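Long-range contacts in replication protein A (Methanococcus maripaludis, PDB 3E0E), which probably binds DNA through domains of the OB-fold class, one of which, a single piece of the longer protein, makes up this chain: residues 17-22 and 43-48; 37-42 and 54-59; 66-71 and 90-95. One frame throughout, in Å; residues are numbered along the deposited sequence.

Contact 1 of 3, residues 17-22 and 43-48; sequences NAEVVT and FLKDDT
Val-21 and Lys-45 make the tightest carbon contact here: CG2 of Val-21 presses on CB of Lys-45 at 3.5 Å, closer than ordinary van der Waals packing. The valine gets there because a classic beta bulge interrupts the antiparallel pairing of 17-22 with 43-48. Val-21 and Thr-22 both stand opposite Phe-43, whose carbonyl O takes a firm bond from Val-21 N (2.8 Å) and a weak one from Thr-22 N, while Phe-43 N returns a bond to Thr-22 O. The extra residue turns Val-21 toward the partner strand, and its CB comes up to the edge of the Phe-43 ring, near the ring plane, 4.1 Å from CD1. On the buried face the side chains of Val-20 and Leu-44 cross, CG2 of the valine 3.9 Å from CD2 of the leucine, and Ala-18 CB lies against Leu-44 CB; Val-64 and Val-72 continue this apolar layer.

The ends of the Glu-19 and Lys-45 side chains are looser and wet. These two residues, a hydrogen-bonded pair in the backbone, run side by side and point the same way. CG of Glu-19 is anti to the backbone N (chi1 165°) and the chain runs on extended from there, whereas the lysine bends at chi3 (71°), which brings CE within 3.6 Å of Glu-19 OE2. The charged atoms themselves stay 4.1 Å apart, OE2 to NZ, beyond a salt bridge. One water spans them, donating to OE2 and accepting from NZ; a second donates to OE2 and, weakly, to Lys-45 O.

Farther along 43-48, Asp-46 OD1 accepts from Thr-48 N, an Asx turn, and also from Thr-48 OG1, both from the same face of the carboxylate plane. The chemistry implies a register set by backbone bonds and apolar packing, with the Glu-19 and Lys-45 charges likely to attract only mildly through solvent.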
ATOM      1  N   ASN A  17      -7.419   2.181  -5.351  1.00  8.79           N
ATOM      2  CA  ASN A  17      -6.874   1.517  -6.530  1.00 10.11           C
ATOM      3  C   ASN A  17      -5.785   2.478  -6.953  1.00  9.95           C
ATOM      4  O   ASN A  17      -6.071   3.576  -7.433  1.00 10.85           O
ATOM      5  CB  ASN A  17      -7.934   1.385  -7.628  1.00  7.95           C
ATOM      6  CG  ASN A  17      -9.113   0.554  -7.187  1.00 11.89           C
ATOM      7  OD1 ASN A  17      -8.996  -0.280  -6.289  1.00 12.56           O
ATOM      8  ND2 ASN A  17     -10.260   0.763  -7.825  1.00 13.98           N
ATOM      9  N   ALA A  18      -4.536   2.071  -6.770  1.00 10.23           N
ATOM     10  CA  ALA A  18      -3.429   2.959  -7.066  1.00 10.90           C
ATOM     11  C   ALA A  18      -2.222   2.324  -7.725  1.00 10.84           C
ATOM     12  O   ALA A  18      -1.981   1.128  -7.610  1.00 10.16           O
ATOM     13  CB  ALA A  18      -2.995   3.653  -5.781  1.00 13.49           C
ATOM     14  N   GLU A  19      -1.456   3.170  -8.403  1.00 11.79           N
ATOM     15  CA  GLU A  19      -0.239   2.771  -9.086  1.00 10.47           C
ATOM     16  C   GLU A  19       0.913   2.666  -8.091  1.00  9.60           C
ATOM     17  O   GLU A  19       1.080   3.525  -7.226  1.00 10.20           O
ATOM     18  CB  GLU A  19       0.110   3.819 -10.151  1.00 13.16           C
ATOM     19  CG  GLU A  19       1.531   3.726 -10.680  1.00 16.80           C
ATOM     20  CD  GLU A  19       1.916   4.919 -11.535  1.00 18.73           C
ATOM     21  OE1 GLU A  19       3.088   4.987 -11.955  1.00 20.64           O
ATOM     22  OE2 GLU A  19       1.055   5.790 -11.786  1.00 18.80           O
ATOM     23  N   VAL A  20       1.702   1.606  -8.215  1.00  9.88           N
ATOM     24  CA  VAL A  20       2.862   1.429  -7.355  1.00 10.56           C
ATOM     25  C   VAL A  20       3.972   2.242  -8.028  1.00 10.73           C
ATOM     26  O   VAL A  20       4.481   1.867  -9.079  1.00 12.17           O
ATOM     27  CB  VAL A  20       3.268  -0.060  -7.263  1.00 10.15           C
ATOM     28  CG1 VAL A  20       4.530  -0.202  -6.417  1.00 11.88           C
ATOM     29  CG2 VAL A  20       2.121  -0.872  -6.655  1.00 10.45           C
ATOM     30  N   VAL A  21       4.310   3.379  -7.428  1.00 12.64           N
ATOM     31  CA  VAL A  21       5.343   4.263  -7.964  1.00 15.45           C
ATOM     32  C   VAL A  21       6.716   3.783  -7.527  1.00 16.70           C
ATOM     33  O   VAL A  21       7.717   3.973  -8.225  1.00 17.73           O
ATOM     34  CB  VAL A  21       5.142   5.700  -7.464  1.00 17.36           C
ATOM     35  CG1 VAL A  21       6.247   6.603  -8.009  1.00 19.18           C
ATOM     36  CG2 VAL A  21       3.772   6.205  -7.885  1.00 18.85           C
ATOM     37  N   THR A  22       6.764   3.164  -6.359  1.00 16.83           N
ATOM     38  CA  THR A  22       8.019   2.654  -5.844  1.00 18.99           C
ATOM     39  C   THR A  22       7.755   1.511  -4.888  1.00 17.94           C
ATOM     40  O   THR A  22       6.726   1.469  -4.219  1.00 13.11           O
ATOM     41  CB  THR A  22       8.812   3.740  -5.092  1.00 21.94           C
ATOM     42  OG1 THR A  22       8.954   4.899  -5.923  1.00 27.91           O
ATOM     43  CG2 THR A  22      10.196   3.224  -4.728  1.00 25.79           C
ATOM     44  N   PHE A  43       5.169   3.066  -2.408  1.00  9.27           N
ATOM     45  CA  PHE A  43       4.721   4.437  -2.550  1.00 10.60           C
ATOM     46  C   PHE A  43       3.635   4.308  -3.602  1.00 10.04           C
ATOM     47  O   PHE A  43       3.886   3.871  -4.723  1.00 10.69           O
ATOM     48  CB  PHE A  43       5.830   5.376  -3.019  1.00 14.87           C
ATOM     49  CG  PHE A  43       5.501   6.823  -2.799  1.00 19.00           C
ATOM     50  CD1 PHE A  43       5.273   7.673  -3.872  1.00 20.88           C
ATOM     51  CD2 PHE A  43       5.363   7.321  -1.507  1.00 20.68           C
ATOM     52  CE1 PHE A  43       4.909   9.003  -3.665  1.00 23.04           C
ATOM     53  CE2 PHE A  43       5.000   8.648  -1.287  1.00 24.76           C
ATOM     54  CZ  PHE A  43       4.772   9.490  -2.369  1.00 24.01           C
ATOM     55  N   LEU A  44       2.419   4.670  -3.215  1.00 11.30           N
ATOM     56  CA  LEU A  44       1.254   4.547  -4.081  1.00  9.54           C
ATOM     57  C   LEU A  44       0.747   5.890  -4.564  1.00 10.71           C
ATOM     58  O   LEU A  44       0.828   6.882  -3.848  1.00 10.64           O
ATOM     59  CB  LEU A  44       0.154   3.830  -3.308  1.00  9.11           C
ATOM     60  CG  LEU A  44       0.569   2.464  -2.754  1.00  9.08           C
ATOM     61  CD1 LEU A  44      -0.426   2.020  -1.705  1.00 11.29           C
ATOM     62  CD2 LEU A  44       0.662   1.454  -3.887  1.00 12.86           C
ATOM     63  N   LYS A  45       0.200   5.914  -5.774  1.00 10.61           N
ATOM     64  CA  LYS A  45      -0.310   7.155  -6.334  1.00 13.56           C
ATOM     65  C   LYS A  45      -1.515   6.943  -7.235  1.00 12.58           C
ATOM     66  O   LYS A  45      -1.621   5.921  -7.905  1.00 11.93           O
ATOM     67  CB  LYS A  45       0.787   7.846  -7.155  1.00 17.56           C
ATOM     68  CG  LYS A  45       0.332   9.140  -7.828  1.00 21.29           C
ATOM     69  CD  LYS A  45       1.387   9.734  -8.756  1.00 24.56           C
ATOM     70  CE  LYS A  45       1.566   8.905 -10.020  1.00 27.36           C
ATOM     71  NZ  LYS A  45       2.412   9.604 -11.036  1.00 27.69           N
ATOM     72  N   ASP A  46      -2.443   7.896  -7.216  1.00 11.99           N
ATOM     73  CA  ASP A  46      -3.584   7.861  -8.121  1.00 12.83           C
ATOM     74  C   ASP A  46      -3.701   9.272  -8.678  1.00 13.41           C
ATOM     75  O   ASP A  46      -2.780  10.067  -8.498  1.00 13.33           O
ATOM     76  CB  ASP A  46      -4.890   7.380  -7.446  1.00 13.72           C
ATOM     77  CG  ASP A  46      -5.381   8.281  -6.324  1.00 12.08           C
ATOM     78  OD1 ASP A  46      -4.958   9.446  -6.196  1.00 12.39           O
ATOM     79  OD2 ASP A  46      -6.245   7.798  -5.564  1.00 13.74           O
ATOM     80  N   ASP A  47      -4.798   9.594  -9.358  1.00 14.39           N
ATOM     81  CA  ASP A  47      -4.926  10.925  -9.942  1.00 16.00           C
ATOM     82  C   ASP A  47      -5.199  12.055  -8.958  1.00 16.85           C
ATOM     83  O   ASP A  47      -5.326  13.209  -9.369  1.00 17.21           O
ATOM     84  CB  ASP A  47      -6.001  10.928 -11.040  1.00 18.43           C
ATOM     85  CG  ASP A  47      -7.370  10.517 -10.528  1.00 22.76           C
ATOM     86  OD1 ASP A  47      -8.341  10.583 -11.317  1.00 23.36           O
ATOM     87  OD2 ASP A  47      -7.483  10.126  -9.348  1.00 24.55           O
ATOM     88  N   THR A  48      -5.264  11.740  -7.666  1.00 13.53           N
ATOM     89  CA  THR A  48      -5.541  12.755  -6.652  1.00 13.41           C
ATOM     90  C   THR A  48      -4.436  12.948  -5.622  1.00 14.44           C
ATOM     91  O   THR A  48      -4.449  13.921  -4.869  1.00 15.89           O
ATOM     92  CB  THR A  48      -6.835  12.438  -5.877  1.00 14.62           C
ATOM     93  OG1 THR A  48      -6.627  11.290  -5.043  1.00 11.80           O
ATOM     94  CG2 THR A  48      -7.979  12.165  -6.837  1.00 14.49           C
TER
HETATM   95  O   HOH W   1      -1.510   6.964 -10.969  1.00 16.91           O
HETATM   96  O   HOH W   2       2.686   7.903 -13.260  1.00 18.25           O

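Contact 2 of 3, residues 37-42 and 54-59; sequences GQLKSL and TLWNEL
Residues 37-42 and 54-56 run antiparallel, their axes 4.7 Å apart at closest approach and 157° between directions. Lys-40 and Leu-55 form the hydrogen-bonded pair, N to O both ways, flanked by the non-hydrogen-bonded pairs Leu-39 with Trp-56 and Ser-41 with Thr-54. Asn-57 N donates to Gln-38 O at 2.9 Å, from above the carbonyl plane; the positive phi of Asn-57 (47°) turns the chain that follows. Its OD1 turns back to accept a weak bond from Gln-38 N.

On one face Leu-39 puts CD2 over the six-membered ring of Trp-56, 3.9 Å from the centroid and 7° off the normal, a CH-pi contact. CB of the same leucine meets CZ3 of the indole at the same separation, while CD2 also reaches Thr-54 CB. The opposite face carries Leu-55, whose CD1 is squeezed against Lys-40 CE at 3.5 Å and meets Leu-42 CD1 at 3.8 Å. Lys-40 bends at three torsions, and its NZ donates to the carbonyl oxygens of Ala-60 and Phe-62. Lys-40 thus serves Leu-55 with its methylenes and the backbone at Ala-60 and Phe-62 with its ammonium.

Gln-38 lays CB against Asn-57 O (3.7 Å), with CG and CD at 4.1 and 3.8 Å from that oxygen; an alanine here would keep CB but would probably leave Asn-57 O without the packing of CG and CD and open a gap beside Ala-60 and Asp-61. The hairpin is secured by apolar and aromatic contacts on one face and by mixed apolar and polar ones on the other.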
ATOM      1  N   GLY A  37       9.071 -10.863  12.060  1.00 18.13           N
ATOM      2  CA  GLY A  37       8.281  -9.900  11.312  1.00 15.77           C
ATOM      3  C   GLY A  37       8.992  -9.382  10.075  1.00 14.20           C
ATOM      4  O   GLY A  37      10.206  -9.529   9.938  1.00 12.79           O
ATOM      5  N   GLN A  38       8.226  -8.783   9.168  1.00 13.85           N
ATOM      6  CA  GLN A  38       8.769  -8.223   7.933  1.00 13.60           C
ATOM      7  C   GLN A  38       8.015  -6.961   7.567  1.00 11.06           C
ATOM      8  O   GLN A  38       6.878  -6.766   7.984  1.00 10.89           O
ATOM      9  CB  GLN A  38       8.601  -9.182   6.755  1.00 16.17           C
ATOM     10  CG  GLN A  38       9.188 -10.549   6.914  1.00 18.58           C
ATOM     11  CD  GLN A  38       9.206 -11.289   5.597  1.00 17.27           C
ATOM     12  OE1 GLN A  38       8.164 -11.481   4.954  1.00 19.14           O
ATOM     13  NE2 GLN A  38      10.388 -11.703   5.178  1.00 17.09           N
ATOM     14  N   LEU A  39       8.657  -6.116   6.768  1.00  9.84           N
ATOM     15  CA  LEU A  39       8.049  -4.879   6.291  1.00 11.05           C
ATOM     16  C   LEU A  39       8.520  -4.584   4.880  1.00 11.03           C
ATOM     17  O   LEU A  39       9.708  -4.672   4.584  1.00 10.38           O
ATOM     18  CB  LEU A  39       8.419  -3.684   7.190  1.00 10.55           C
ATOM     19  CG  LEU A  39       8.062  -2.259   6.721  1.00 14.23           C
ATOM     20  CD1 LEU A  39       8.996  -1.822   5.603  1.00 15.42           C
ATOM     21  CD2 LEU A  39       6.608  -2.183   6.287  1.00 10.95           C
ATOM     22  N   LYS A  40       7.582  -4.227   4.012  1.00 11.23           N
ATOM     23  CA  LYS A  40       7.907  -3.852   2.645  1.00 10.47           C
ATOM     24  C   LYS A  40       7.086  -2.589   2.412  1.00  9.97           C
ATOM     25  O   LYS A  40       5.858  -2.625   2.483  1.00 10.73           O
ATOM     26  CB  LYS A  40       7.483  -4.946   1.658  1.00 12.88           C
ATOM     27  CG  LYS A  40       8.518  -5.263   0.577  1.00 19.68           C
ATOM     28  CD  LYS A  40       8.022  -4.945  -0.829  1.00 15.97           C
ATOM     29  CE  LYS A  40       6.894  -5.865  -1.286  1.00 16.90           C
ATOM     30  NZ  LYS A  40       7.379  -7.052  -2.062  1.00 15.97           N
ATOM     31  N   SER A  41       7.759  -1.467   2.181  1.00  9.65           N
ATOM     32  CA  SER A  41       7.060  -0.216   1.936  1.00 11.28           C
ATOM     33  C   SER A  41       6.821   0.018   0.450  1.00  9.76           C
ATOM     34  O   SER A  41       7.643  -0.342  -0.392  1.00 11.27           O
ATOM     35  CB  SER A  41       7.851   0.965   2.509  1.00 11.78           C
ATOM     36  OG  SER A  41       8.011   0.841   3.911  1.00 17.58           O
ATOM     37  N   LEU A  42       5.685   0.633   0.144  1.00  8.82           N
ATOM     38  CA  LEU A  42       5.320   0.956  -1.227  1.00 11.34           C
ATOM     39  C   LEU A  42       4.932   2.419  -1.274  1.00 10.58           C
ATOM     40  O   LEU A  42       4.452   2.968  -0.286  1.00 11.47           O
ATOM     41  CB  LEU A  42       4.097   0.152  -1.683  1.00 11.28           C
ATOM     42  CG  LEU A  42       4.138  -1.373  -1.639  1.00 11.42           C
ATOM     43  CD1 LEU A  42       2.828  -1.939  -2.197  1.00 11.74           C
ATOM     44  CD2 LEU A  42       5.322  -1.864  -2.444  1.00 12.58           C
ATOM     45  N   THR A  54       2.202   0.183   3.744  1.00  9.47           N
ATOM     46  CA  THR A  54       3.078  -0.745   4.443  1.00  8.70           C
ATOM     47  C   THR A  54       2.553  -2.181   4.419  1.00  9.39           C
ATOM     48  O   THR A  54       1.460  -2.476   4.909  1.00  9.19           O
ATOM     49  CB  THR A  54       3.319  -0.306   5.907  1.00 10.48           C
ATOM     50  OG1 THR A  54       2.067  -0.170   6.589  1.00 10.20           O
ATOM     51  CG2 THR A  54       4.056   1.027   5.942  1.00  8.23           C
ATOM     52  N   LEU A  55       3.347  -3.059   3.819  1.00  8.74           N
ATOM     53  CA  LEU A  55       3.026  -4.477   3.709  1.00  9.44           C
ATOM     54  C   LEU A  55       3.738  -5.153   4.868  1.00  9.78           C
ATOM     55  O   LEU A  55       4.957  -5.050   4.991  1.00  6.40           O
ATOM     56  CB  LEU A  55       3.551  -5.034   2.383  1.00  8.44           C
ATOM     57  CG  LEU A  55       2.936  -4.498   1.087  1.00  9.93           C
ATOM     58  CD1 LEU A  55       3.756  -4.977  -0.094  1.00  7.26           C
ATOM     59  CD2 LEU A  55       1.484  -4.953   0.964  1.00  9.32           C
ATOM     60  N   TRP A  56       2.985  -5.842   5.717  1.00 10.54           N
ATOM     61  CA  TRP A  56       3.582  -6.489   6.876  1.00  8.99           C
ATOM     62  C   TRP A  56       3.632  -8.005   6.799  1.00 10.79           C
ATOM     63  O   TRP A  56       2.785  -8.646   6.175  1.00 12.45           O
ATOM     64  CB  TRP A  56       2.834  -6.096   8.156  1.00  9.31           C
ATOM     65  CG  TRP A  56       2.794  -4.627   8.403  1.00 10.13           C
ATOM     66  CD1 TRP A  56       1.781  -3.768   8.090  1.00 10.75           C
ATOM     67  CD2 TRP A  56       3.818  -3.837   9.014  1.00 10.66           C
ATOM     68  NE1 TRP A  56       2.110  -2.490   8.470  1.00 12.28           N
ATOM     69  CE2 TRP A  56       3.356  -2.503   9.040  1.00 12.86           C
ATOM     70  CE3 TRP A  56       5.084  -4.127   9.543  1.00 11.78           C
ATOM     71  CZ2 TRP A  56       4.114  -1.457   9.575  1.00 11.79           C
ATOM     72  CZ3 TRP A  56       5.840  -3.085  10.076  1.00 11.05           C
ATOM     73  CH2 TRP A  56       5.350  -1.767  10.087  1.00 12.09           C
ATOM     74  N   ASN A  57       4.650  -8.554   7.447  1.00 11.11           N
ATOM     75  CA  ASN A  57       4.864  -9.986   7.529  1.00 13.44           C
ATOM     76  C   ASN A  57       4.742 -10.698   6.180  1.00 13.12           C
ATOM     77  O   ASN A  57       5.485 -10.375   5.257  1.00 13.26           O
ATOM     78  CB  ASN A  57       3.910 -10.556   8.578  1.00 15.24           C
ATOM     79  CG  ASN A  57       3.954  -9.765   9.882  1.00 17.35           C
ATOM     80  OD1 ASN A  57       5.029  -9.361  10.339  1.00 18.90           O
ATOM     81  ND2 ASN A  57       2.790  -9.542  10.483  1.00 17.93           N
ATOM     82  N   GLU A  58       3.827 -11.654   6.038  1.00 14.76           N
ATOM     83  CA  GLU A  58       3.717 -12.365   4.764  1.00 14.16           C
ATOM     84  C   GLU A  58       3.423 -11.479   3.551  1.00 13.18           C
ATOM     85  O   GLU A  58       3.894 -11.757   2.452  1.00 12.81           O
ATOM     86  CB  GLU A  58       2.665 -13.476   4.838  1.00 16.79           C
ATOM     87  CG  GLU A  58       1.278 -13.010   5.213  1.00 19.20           C
ATOM     88  CD  GLU A  58       0.954 -13.300   6.660  1.00 19.85           C
ATOM     89  OE1 GLU A  58       0.001 -14.068   6.907  1.00 20.30           O
ATOM     90  OE2 GLU A  58       1.654 -12.768   7.547  1.00 20.38           O
ATOM     91  N   LEU A  59       2.646 -10.417   3.728  1.00 10.14           N
ATOM     92  CA  LEU A  59       2.360  -9.560   2.587  1.00 11.48           C
ATOM     93  C   LEU A  59       3.611  -8.829   2.109  1.00 10.95           C
ATOM     94  O   LEU A  59       3.621  -8.248   1.030  1.00 11.64           O
ATOM     95  CB  LEU A  59       1.257  -8.557   2.925  1.00 12.76           C
ATOM     96  CG  LEU A  59      -0.136  -9.177   3.050  1.00 13.89           C
ATOM     97  CD1 LEU A  59      -1.156  -8.078   3.289  1.00 16.26           C
ATOM     98  CD2 LEU A  59      -0.475  -9.945   1.779  1.00 14.34           C
TER

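Contact 3 of 3, residues 66-71 and 90-95; sequences KGDIAE and IGIIEK
Ile-69 O accepts two backbone bonds at once, from Ile-93 N at 2.7 Å and from Glu-94 N at 3.2 Å. This is a classic beta bulge: two residues of 90-95 face one of 66-71, and the strand changes direction sharply at Ile-93. Both donors lie in the carbonyl plane, and Glu-94 N sits on a lone pair. Ile-69 N answers with a nearly straight bond to Glu-94 O (171° at the hydrogen). Beyond the bulge Glu-71 and Gly-91 exchange N-H to O bonds in both directions, so regular antiparallel pairing resumes.

The bulge turns the side chain of Ile-93 toward the other strand. Its chi1 (-61°) puts CG1 anti to the carbonyl carbon, and chi2 (-55°) then swings CD1 to Glu-71 CB, 3.6 Å away, and near OE2 of that glutamate. Ile-69 and Glu-94 point the same way side by side, with CD1 of the isoleucine 3.5 Å from OE2 of the glutamate. Ile-93 and Glu-94 are both exposed.

On the buried side Ala-70 CB touches Gly-91 O at 3.4 Å and Ile-90 CG1 at 4.1 Å; Ile-90 continues onto Phe-62 and Val-64. Asp-68 OD1 lies 3.4 Å from Lys-95 CA and accepts from Ser-96 N, while OD2 accepts from Lys-65 N, so the carboxylate ties the tail to the loop before the strand.

The strand entered at Ile-69 also pairs with 12-29 through Ala-18 and Ala-70, placing the bulged antiparallel pair within the curled, all-beta sheet characteristic of an OB fold.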
ATOM      1  N   LYS A  66       6.891  -2.060  -9.780  1.00 15.31           N
ATOM      2  CA  LYS A  66       6.636  -0.659 -10.072  1.00 14.73           C
ATOM      3  C   LYS A  66       5.817  -0.619 -11.352  1.00 13.81           C
ATOM      4  O   LYS A  66       6.108  -1.337 -12.307  1.00 13.93           O
ATOM      5  CB  LYS A  66       7.948   0.101 -10.270  1.00 15.39           C
ATOM      6  CG  LYS A  66       7.767   1.521 -10.792  1.00 15.53           C
ATOM      7  CD  LYS A  66       9.102   2.232 -10.933  1.00 16.23           C
ATOM      8  CE  LYS A  66       8.938   3.589 -11.604  1.00 19.15           C
ATOM      9  NZ  LYS A  66       7.966   4.472 -10.893  1.00 16.39           N
ATOM     10  N   GLY A  67       4.786   0.215 -11.364  1.00 12.64           N
ATOM     11  CA  GLY A  67       3.939   0.310 -12.537  1.00 12.56           C
ATOM     12  C   GLY A  67       2.645  -0.467 -12.379  1.00 11.52           C
ATOM     13  O   GLY A  67       1.656  -0.185 -13.066  1.00 10.29           O
ATOM     14  N   ASP A  68       2.642  -1.455 -11.486  1.00  9.24           N
ATOM     15  CA  ASP A  68       1.433  -2.239 -11.254  1.00 10.35           C
ATOM     16  C   ASP A  68       0.362  -1.345 -10.656  1.00  9.32           C
ATOM     17  O   ASP A  68       0.663  -0.422  -9.892  1.00  7.84           O
ATOM     18  CB  ASP A  68       1.671  -3.384 -10.259  1.00 10.77           C
ATOM     19  CG  ASP A  68       2.460  -4.534 -10.846  1.00 15.16           C
ATOM     20  OD1 ASP A  68       2.567  -4.627 -12.086  1.00 16.91           O
ATOM     21  OD2 ASP A  68       2.957  -5.363 -10.051  1.00 16.93           O
ATOM     22  N   ILE A  69      -0.888  -1.623 -11.009  1.00  9.32           N
ATOM     23  CA  ILE A  69      -2.012  -0.887 -10.452  1.00  9.71           C
ATOM     24  C   ILE A  69      -2.618  -1.895  -9.485  1.00  8.70           C
ATOM     25  O   ILE A  69      -3.053  -2.978  -9.880  1.00  8.30           O
ATOM     26  CB  ILE A  69      -3.028  -0.482 -11.531  1.00 10.97           C
ATOM     27  CG1 ILE A  69      -2.326   0.372 -12.588  1.00 12.83           C
ATOM     28  CG2 ILE A  69      -4.169   0.305 -10.893  1.00 10.52           C
ATOM     29  CD1 ILE A  69      -3.213   0.839 -13.707  1.00 18.33           C
ATOM     30  N   ALA A  70      -2.628  -1.541  -8.208  1.00  9.12           N
ATOM     31  CA  ALA A  70      -3.120  -2.455  -7.201  1.00 10.54           C
ATOM     32  C   ALA A  70      -4.325  -1.983  -6.415  1.00  9.96           C
ATOM     33  O   ALA A  70      -4.554  -0.784  -6.253  1.00  9.01           O
ATOM     34  CB  ALA A  70      -1.981  -2.789  -6.238  1.00 12.79           C
ATOM     35  N   GLU A  71      -5.096  -2.958  -5.939  1.00  8.70           N
ATOM     36  CA  GLU A  71      -6.254  -2.696  -5.103  1.00 10.89           C
ATOM     37  C   GLU A  71      -5.702  -2.917  -3.707  1.00  9.96           C
ATOM     38  O   GLU A  71      -5.378  -4.041  -3.330  1.00 10.21           O
ATOM     39  CB  GLU A  71      -7.369  -3.699  -5.382  1.00 12.56           C
ATOM     40  CG  GLU A  71      -8.657  -3.357  -4.659  1.00 17.81           C
ATOM     41  CD  GLU A  71      -9.803  -4.266  -5.049  1.00 19.68           C
ATOM     42  OE1 GLU A  71     -10.953  -3.966  -4.663  1.00 23.61           O
ATOM     43  OE2 GLU A  71      -9.554  -5.277  -5.738  1.00 21.11           O
ATOM     44  N   ILE A  90      -4.031  -6.898  -0.478  1.00  7.80           N
ATOM     45  CA  ILE A  90      -3.580  -6.297  -1.725  1.00  7.91           C
ATOM     46  C   ILE A  90      -3.758  -7.273  -2.886  1.00 10.28           C
ATOM     47  O   ILE A  90      -3.562  -8.483  -2.740  1.00 12.49           O
ATOM     48  CB  ILE A  90      -2.094  -5.843  -1.632  1.00  8.86           C
ATOM     49  CG1 ILE A  90      -1.667  -5.181  -2.947  1.00  9.66           C
ATOM     50  CG2 ILE A  90      -1.195  -7.026  -1.274  1.00  6.94           C
ATOM     51  CD1 ILE A  90      -0.335  -4.445  -2.851  1.00 10.02           C
ATOM     52  N   GLY A  91      -4.165  -6.734  -4.029  1.00 10.84           N
ATOM     53  CA  GLY A  91      -4.357  -7.542  -5.217  1.00 10.76           C
ATOM     54  C   GLY A  91      -3.962  -6.702  -6.406  1.00  9.43           C
ATOM     55  O   GLY A  91      -4.013  -5.478  -6.341  1.00 11.47           O
ATOM     56  N   ILE A  92      -3.562  -7.341  -7.496  1.00 10.57           N
ATOM     57  CA  ILE A  92      -3.163  -6.602  -8.684  1.00 12.23           C
ATOM     58  C   ILE A  92      -4.333  -6.443  -9.650  1.00 12.80           C
ATOM     59  O   ILE A  92      -4.921  -7.427 -10.103  1.00 15.28           O
ATOM     60  CB  ILE A  92      -2.003  -7.314  -9.408  1.00 11.60           C
ATOM     61  CG1 ILE A  92      -0.807  -7.443  -8.464  1.00 14.40           C
ATOM     62  CG2 ILE A  92      -1.616  -6.543 -10.658  1.00 14.33           C
ATOM     63  CD1 ILE A  92       0.311  -8.282  -9.009  1.00 17.36           C
ATOM     64  N   ILE A  93      -4.667  -5.196  -9.957  1.00 10.86           N
ATOM     65  CA  ILE A  93      -5.750  -4.896 -10.879  1.00 12.82           C
ATOM     66  C   ILE A  93      -5.231  -5.017 -12.307  1.00 13.07           C
ATOM     67  O   ILE A  93      -5.794  -5.735 -13.132  1.00 13.47           O
ATOM     68  CB  ILE A  93      -6.271  -3.462 -10.670  1.00 13.17           C
ATOM     69  CG1 ILE A  93      -6.804  -3.307  -9.243  1.00 14.53           C
ATOM     70  CG2 ILE A  93      -7.313  -3.124 -11.726  1.00 11.56           C
ATOM     71  CD1 ILE A  93      -7.864  -4.301  -8.856  1.00 19.44           C
ATOM     72  N   GLU A  94      -4.139  -4.316 -12.578  1.00 12.08           N
ATOM     73  CA  GLU A  94      -3.523  -4.320 -13.897  1.00 13.13           C
ATOM     74  C   GLU A  94      -2.010  -4.345 -13.735  1.00 13.90           C
ATOM     75  O   GLU A  94      -1.432  -3.488 -13.065  1.00 14.72           O
ATOM     76  CB  GLU A  94      -3.957  -3.072 -14.668  1.00 12.93           C
ATOM     77  CG  GLU A  94      -3.373  -2.939 -16.061  1.00 17.10           C
ATOM     78  CD  GLU A  94      -3.952  -1.755 -16.806  1.00 18.08           C
ATOM     79  OE1 GLU A  94      -5.096  -1.857 -17.300  1.00 21.62           O
ATOM     80  OE2 GLU A  94      -3.270  -0.714 -16.879  1.00 18.45           O
ATOM     81  N   LYS A  95      -1.367  -5.335 -14.339  1.00 15.45           N
ATOM     82  CA  LYS A  95       0.080  -5.444 -14.239  1.00 17.82           C
ATOM     83  C   LYS A  95       0.770  -4.347 -15.032  1.00 19.46           C
ATOM     84  O   LYS A  95       0.264  -3.893 -16.060  1.00 20.48           O
ATOM     85  CB  LYS A  95       0.549  -6.816 -14.725  1.00 18.15           C
ATOM     86  CG  LYS A  95       0.217  -7.949 -13.770  1.00 22.33           C
ATOM     87  CD  LYS A  95       0.967  -9.223 -14.133  1.00 24.96           C
ATOM     88  CE  LYS A  95       0.460  -9.832 -15.429  1.00 25.82           C
ATOM     89  NZ  LYS A  95      -0.936 -10.330 -15.298  1.00 26.61           N
TER

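Overall arrangement
The three contacts belong to one curled sheet. Contacts 1 and 2 share strand 37-46, which lies between its neighbours 12-29 and 49-56; their centres are about 17 Å apart, on opposite sides of the chain's centre. Contact 3 lies about 9 Å from contact 1, centre to centre, and is joined to it directly: Ala-70 N is 2.8 Å from Ala-18 O, and Lys-66 NZ 2.7 Å from Val-21 O, the bulge residue of contact 1. Contacts 2 and 3, about 16 Å apart between centres, meet in the interior, where Ile-90 packs on Leu-42 and Leu-55. No nucleic acid is bound in this model.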